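PDB 6EXS: peptide ABC transporter permease from Staphylococcus hominis, which probably imports short peptides with protons across the cell membrane, and binds a thioalcohol-conjugated dipeptide, a precursor of human body malodour. Local coordinates for residues D250-P264 and A442-L454. Residues are numbered along the deposited sequence; the frame is centred on the assembly and turned at random.
Sequences DLISNTVLVLGVALP and ASAQAINGTLVKL. Unlike the reference sequence in segment 250-264: Asp250 (reference Asn).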
loop_
_atom_site.group_PDB
_atom_site.type_symbol
_atom_site.label_atom_id
_atom_site.label_comp_id
_atom_site.label_asym_id
_atom_site.label_seq_id
_atom_site.Cartn_x
_atom_site.Cartn_y
_atom_site.Cartn_z
ATOM N N ASP A 250 11.765 18.187 0.447
ATOM C CA ASP A 250 12.676 17.707 -0.596
ATOM C C ASP A 250 13.781 16.834 0.002
ATOM O O ASP A 250 14.204 15.891 -0.659
ATOM C CB ASP A 250 13.291 18.872 -1.388
ATOM C CG ASP A 250 12.337 19.631 -2.291
ATOM O OD1 ASP A 250 11.239 19.102 -2.576
ATOM O OD2 ASP A 250 12.705 20.737 -2.743
ATOM N N LEU A 251 14.214 17.116 1.265
ATOM C CA LEU A 251 15.207 16.303 1.974
ATOM C C LEU A 251 14.661 14.879 2.108
ATOM O O LEU A 251 15.389 13.926 1.827
ATOM C CB LEU A 251 15.536 16.885 3.366
ATOM C CG LEU A 251 16.617 16.129 4.172
ATOM C CD1 LEU A 251 17.965 16.825 4.091
ATOM C CD2 LEU A 251 16.201 15.953 5.623
ATOM N N ILE A 252 13.371 14.749 2.494
ATOM C CA ILE A 252 12.682 13.470 2.666
ATOM C C ILE A 252 12.407 12.832 1.303
ATOM O O ILE A 252 12.821 11.701 1.084
ATOM C CB ILE A 252 11.383 13.589 3.532
ATOM C CG1 ILE A 252 11.541 14.565 4.742
ATOM C CG2 ILE A 252 10.855 12.210 3.973
ATOM C CD1 ILE A 252 12.578 14.204 5.860
ATOM N N SER A 253 11.732 13.558 0.389
ATOM C CA SER A 253 11.346 13.068 -0.939
ATOM C C SER A 253 12.531 12.596 -1.790
ATOM O O SER A 253 12.389 11.592 -2.489
ATOM C CB SER A 253 10.485 14.086 -1.686
ATOM O OG SER A 253 11.252 15.126 -2.269
ATOM N N ASN A 254 13.694 13.274 -1.703
ATOM C CA ASN A 254 14.904 12.864 -2.434
ATOM C C ASN A 254 15.526 11.606 -1.829
ATOM O O ASN A 254 15.936 10.720 -2.577
ATOM C CB ASN A 254 15.928 13.986 -2.514
ATOM C CG ASN A 254 15.493 15.155 -3.358
ATOM O OD1 ASN A 254 14.750 15.016 -4.339
ATOM N ND2 ASN A 254 15.962 16.338 -2.996
ATOM N N THR A 255 15.563 11.515 -0.479
ATOM C CA THR A 255 16.089 10.357 0.260
ATOM C C THR A 255 15.290 9.094 -0.100
ATOM O O THR A 255 15.882 8.071 -0.445
ATOM C CB THR A 255 16.088 10.649 1.778
ATOM O OG1 THR A 255 16.967 11.740 2.047
ATOM C CG2 THR A 255 16.494 9.442 2.620
ATOM N N VAL A 256 13.948 9.195 -0.046
ATOM C CA VAL A 256 12.993 8.126 -0.338
ATOM C C VAL A 256 13.023 7.788 -1.849
ATOM O O VAL A 256 12.810 6.635 -2.211
ATOM C CB VAL A 256 11.585 8.472 0.240
ATOM C CG1 VAL A 256 10.531 7.422 -0.121
ATOM C CG2 VAL A 256 11.656 8.646 1.758
ATOM N N LEU A 257 13.372 8.768 -2.717
ATOM C CA LEU A 257 13.536 8.528 -4.157
ATOM C C LEU A 257 14.759 7.617 -4.336
ATOM O O LEU A 257 14.673 6.619 -5.054
ATOM C CB LEU A 257 13.711 9.847 -4.953
ATOM C CG LEU A 257 14.118 9.733 -6.436
ATOM C CD1 LEU A 257 13.099 8.955 -7.246
ATOM C CD2 LEU A 257 14.320 11.093 -7.052
ATOM N N VAL A 258 15.871 7.940 -3.638
ATOM C CA VAL A 258 17.109 7.157 -3.660
ATOM C C VAL A 258 16.809 5.725 -3.192
ATOM O O VAL A 258 17.127 4.777 -3.917
ATOM C CB VAL A 258 18.256 7.847 -2.867
ATOM C CG1 VAL A 258 19.414 6.893 -2.609
ATOM C CG2 VAL A 258 18.752 9.091 -3.597
ATOM N N LEU A 259 16.117 5.585 -2.032
ATOM C CA LEU A 259 15.711 4.301 -1.449
ATOM C C LEU A 259 14.830 3.461 -2.375
ATOM O O LEU A 259 15.046 2.259 -2.490
ATOM C CB LEU A 259 15.037 4.496 -0.083
ATOM C CG LEU A 259 15.963 4.710 1.110
ATOM C CD1 LEU A 259 15.177 5.107 2.329
ATOM C CD2 LEU A 259 16.768 3.468 1.413
ATOM N N GLY A 260 13.890 4.102 -3.057
ATOM C CA GLY A 260 13.006 3.441 -4.009
ATOM C C GLY A 260 13.696 2.901 -5.244
ATOM O O GLY A 260 13.151 2.027 -5.915
ATOM N N VAL A 261 14.891 3.415 -5.559
ATOM C CA VAL A 261 15.678 2.985 -6.712
ATOM C C VAL A 261 16.711 1.944 -6.255
ATOM O O VAL A 261 16.861 0.914 -6.909
ATOM C CB VAL A 261 16.329 4.202 -7.454
ATOM C CG1 VAL A 261 17.285 3.749 -8.558
ATOM C CG2 VAL A 261 15.268 5.134 -8.031
ATOM N N ALA A 262 17.408 2.216 -5.131
ATOM C CA ALA A 262 18.477 1.375 -4.585
ATOM C C ALA A 262 18.022 0.002 -4.090
ATOM O O ALA A 262 18.617 -1.003 -4.495
ATOM C CB ALA A 262 19.225 2.116 -3.486
ATOM N N LEU A 263 16.995 -0.044 -3.202
ATOM C CA LEU A 263 16.480 -1.286 -2.611
ATOM C C LEU A 263 16.153 -2.356 -3.666
ATOM O O LEU A 263 16.684 -3.452 -3.512
ATOM C CB LEU A 263 15.300 -1.059 -1.644
ATOM C CG LEU A 263 15.584 -0.224 -0.391
ATOM C CD1 LEU A 263 14.300 0.255 0.227
ATOM C CD2 LEU A 263 16.431 -0.977 0.621
ATOM N N PRO A 264 15.399 -2.091 -4.776
ATOM C CA PRO A 264 15.204 -3.154 -5.788
ATOM C C PRO A 264 16.525 -3.654 -6.395
ATOM O O PRO A 264 16.686 -4.864 -6.565
ATOM C CB PRO A 264 14.316 -2.496 -6.847
ATOM C CG PRO A 264 13.740 -1.299 -6.203
ATOM C CD PRO A 264 14.694 -0.849 -5.163
ATOM N N ALA A 442 6.296 0.097 -3.100
ATOM C CA ALA A 442 7.174 1.006 -2.350
ATOM C C ALA A 442 8.015 1.900 -3.288
ATOM O O ALA A 442 8.108 3.102 -3.052
ATOM C CB ALA A 442 8.080 0.215 -1.422
ATOM N N SER A 443 8.582 1.320 -4.368
ATOM C CA SER A 443 9.358 2.048 -5.376
ATOM C C SER A 443 8.480 2.959 -6.237
ATOM O O SER A 443 8.889 4.089 -6.495
ATOM C CB SER A 443 10.138 1.089 -6.266
ATOM O OG SER A 443 11.059 0.371 -5.473
ATOM N N ALA A 444 7.286 2.479 -6.679
ATOM C CA ALA A 444 6.352 3.284 -7.482
ATOM C C ALA A 444 5.925 4.541 -6.721
ATOM O O ALA A 444 5.936 5.618 -7.301
ATOM C CB ALA A 444 5.134 2.466 -7.867
ATOM N N GLN A 445 5.610 4.409 -5.417
ATOM C CA GLN A 445 5.243 5.512 -4.529
ATOM C C GLN A 445 6.421 6.468 -4.268
ATOM O O GLN A 445 6.204 7.679 -4.115
ATOM C CB GLN A 445 4.649 4.977 -3.212
ATOM C CG GLN A 445 3.171 4.578 -3.293
ATOM C CD GLN A 445 2.238 5.774 -3.240
ATOM O OE1 GLN A 445 2.225 6.636 -4.133
ATOM N NE2 GLN A 445 1.394 5.824 -2.219
ATOM N N ALA A 446 7.667 5.920 -4.255
ATOM C CA ALA A 446 8.925 6.671 -4.090
ATOM C C ALA A 446 9.189 7.551 -5.307
ATOM O O ALA A 446 9.623 8.688 -5.134
ATOM C CB ALA A 446 10.090 5.723 -3.874
ATOM N N ILE A 447 8.923 7.039 -6.535
ATOM C CA ILE A 447 9.061 7.801 -7.786
ATOM C C ILE A 447 7.946 8.877 -7.815
ATOM O O ILE A 447 8.216 10.036 -8.150
ATOM C CB ILE A 447 9.029 6.884 -9.060
ATOM C CG1 ILE A 447 10.015 5.669 -8.991
ATOM C CG2 ILE A 447 9.235 7.676 -10.343
ATOM C CD1 ILE A 447 11.481 5.910 -8.637
ATOM N N ASN A 448 6.708 8.489 -7.431
ATOM C CA ASN A 448 5.536 9.375 -7.366
ATOM C C ASN A 448 5.759 10.674 -6.572
ATOM O O ASN A 448 5.265 11.718 -6.995
ATOM C CB ASN A 448 4.312 8.632 -6.843
ATOM C CG ASN A 448 3.655 7.752 -7.861
ATOM O OD1 ASN A 448 3.948 7.828 -9.054
ATOM N ND2 ASN A 448 2.751 6.882 -7.409
ATOM N N GLY A 449 6.517 10.586 -5.464
ATOM C CA GLY A 449 6.861 11.695 -4.580
ATOM C C GLY A 449 7.612 12.825 -5.261
ATOM O O GLY A 449 7.522 13.978 -4.827
ATOM N N THR A 450 8.363 12.500 -6.337
ATOM C CA THR A 450 9.150 13.449 -7.136
ATOM C C THR A 450 8.431 13.735 -8.460
ATOM O O THR A 450 8.450 14.875 -8.929
ATOM C CB THR A 450 10.570 12.903 -7.318
ATOM O OG1 THR A 450 11.112 12.635 -6.025
ATOM C CG2 THR A 450 11.494 13.869 -8.061
ATOM N N LEU A 451 7.788 12.698 -9.044
ATOM C CA LEU A 451 7.027 12.727 -10.301
ATOM C C LEU A 451 5.909 13.778 -10.290
ATOM O O LEU A 451 5.693 14.439 -11.308
ATOM C CB LEU A 451 6.429 11.327 -10.553
ATOM C CG LEU A 451 6.162 10.871 -11.995
ATOM C CD1 LEU A 451 7.453 10.852 -12.833
ATOM C CD2 LEU A 451 5.551 9.471 -11.997
ATOM N N VAL A 452 5.221 13.942 -9.129
ATOM C CA VAL A 452 4.111 14.894 -8.917
ATOM C C VAL A 452 4.526 16.337 -9.193
ATOM O O VAL A 452 3.655 17.158 -9.485
ATOM C CB VAL A 452 3.403 14.763 -7.545
ATOM C CG1 VAL A 452 2.597 13.476 -7.468
ATOM C CG2 VAL A 452 4.389 14.882 -6.382
ATOM N N LYS A 453 5.852 16.625 -9.133
ATOM C CA LYS A 453 6.459 17.930 -9.420
ATOM C C LYS A 453 6.444 18.259 -10.928
ATOM O O LYS A 453 6.745 19.391 -11.290
ATOM C CB LYS A 453 7.894 18.015 -8.864
ATOM C CG LYS A 453 7.985 17.927 -7.346
ATOM C CD LYS A 453 9.409 17.696 -6.879
ATOM C CE LYS A 453 9.526 17.814 -5.379
ATOM N NZ LYS A 453 10.917 17.567 -4.915
ATOM N N LEU A 454 6.090 17.288 -11.802
ATOM C CA LEU A 454 6.013 17.485 -13.255
ATOM C C LEU A 454 4.681 18.090 -13.727
ATOM O O LEU A 454 4.621 18.586 -14.850
ATOM C CB LEU A 454 6.271 16.167 -14.006
ATOM C CG LEU A 454 7.718 15.767 -14.206
ATOM C CD1 LEU A 454 7.822 14.295 -14.465
ATOM C CD2 LEU A 454 8.355 16.547 -15.348
HETATM O O HOH W 1 12.086 14.873 -4.813
HETATM O O HOH W 2 10.152 11.088 -4.061
#
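Lys453 NZ is held by Asp250 OD1, in a salt bridge of 2.8 Å, and by water 1, which accepts a hydrogen bond from it. The contact joins two parts of this major facilitator superfamily transporter: helix 249-273 is the second of the two extra helices that bacterial POT transporters carry between their six-helix bundles, and helix 430-451 is the eleventh of the canonical twelve, in the C-terminal bundle. Water 1 also meets Ser253 OG and Asn254 OD1, and donates to Thr450 OG1 at 2.7 Å. Thr450 OG1 in turn donates to water 2, which donates to two backbone oxygens, Ser253 O (2.8 Å) and Ala446 O, bridging the helices at a point where they do not bond directly. Lys453 reaches this network from the 3-10 turn that follows its helix, its chain extended beyond CG. The ammonium sits well above the carboxylate plane, 58° out of it. Asp250 differs from the reference sequence, which has asparagine here.

The helices run roughly antiparallel, their axes at 146°, and close up toward Gly260, whose CA lies 4.1 Å from Ser443 CA. With no side chain on Gly260, Ala446 CB can settle 3.7 Å from its CA, while also lying against Val256 O. Farther out, Ile447 CD1 touches both Leu257 CD1 (3.7 Å) and Val261 CG2 (3.9 Å); Ile447 CB points away from the partner helix, but CG1, anti to the carbonyl carbon (chi1 -51°), brings the chain back. Leu257 CD2 meets Thr450 OG1, the two side chains crossing at about a right angle. Helix 279-302 also packs here, touching Ser443 and Pro264. Ser443 OG donates to Gly260 O at 2.7 Å, in the carbonyl plane and on a lone pair, with Pro264 CG close against the same hydroxyl.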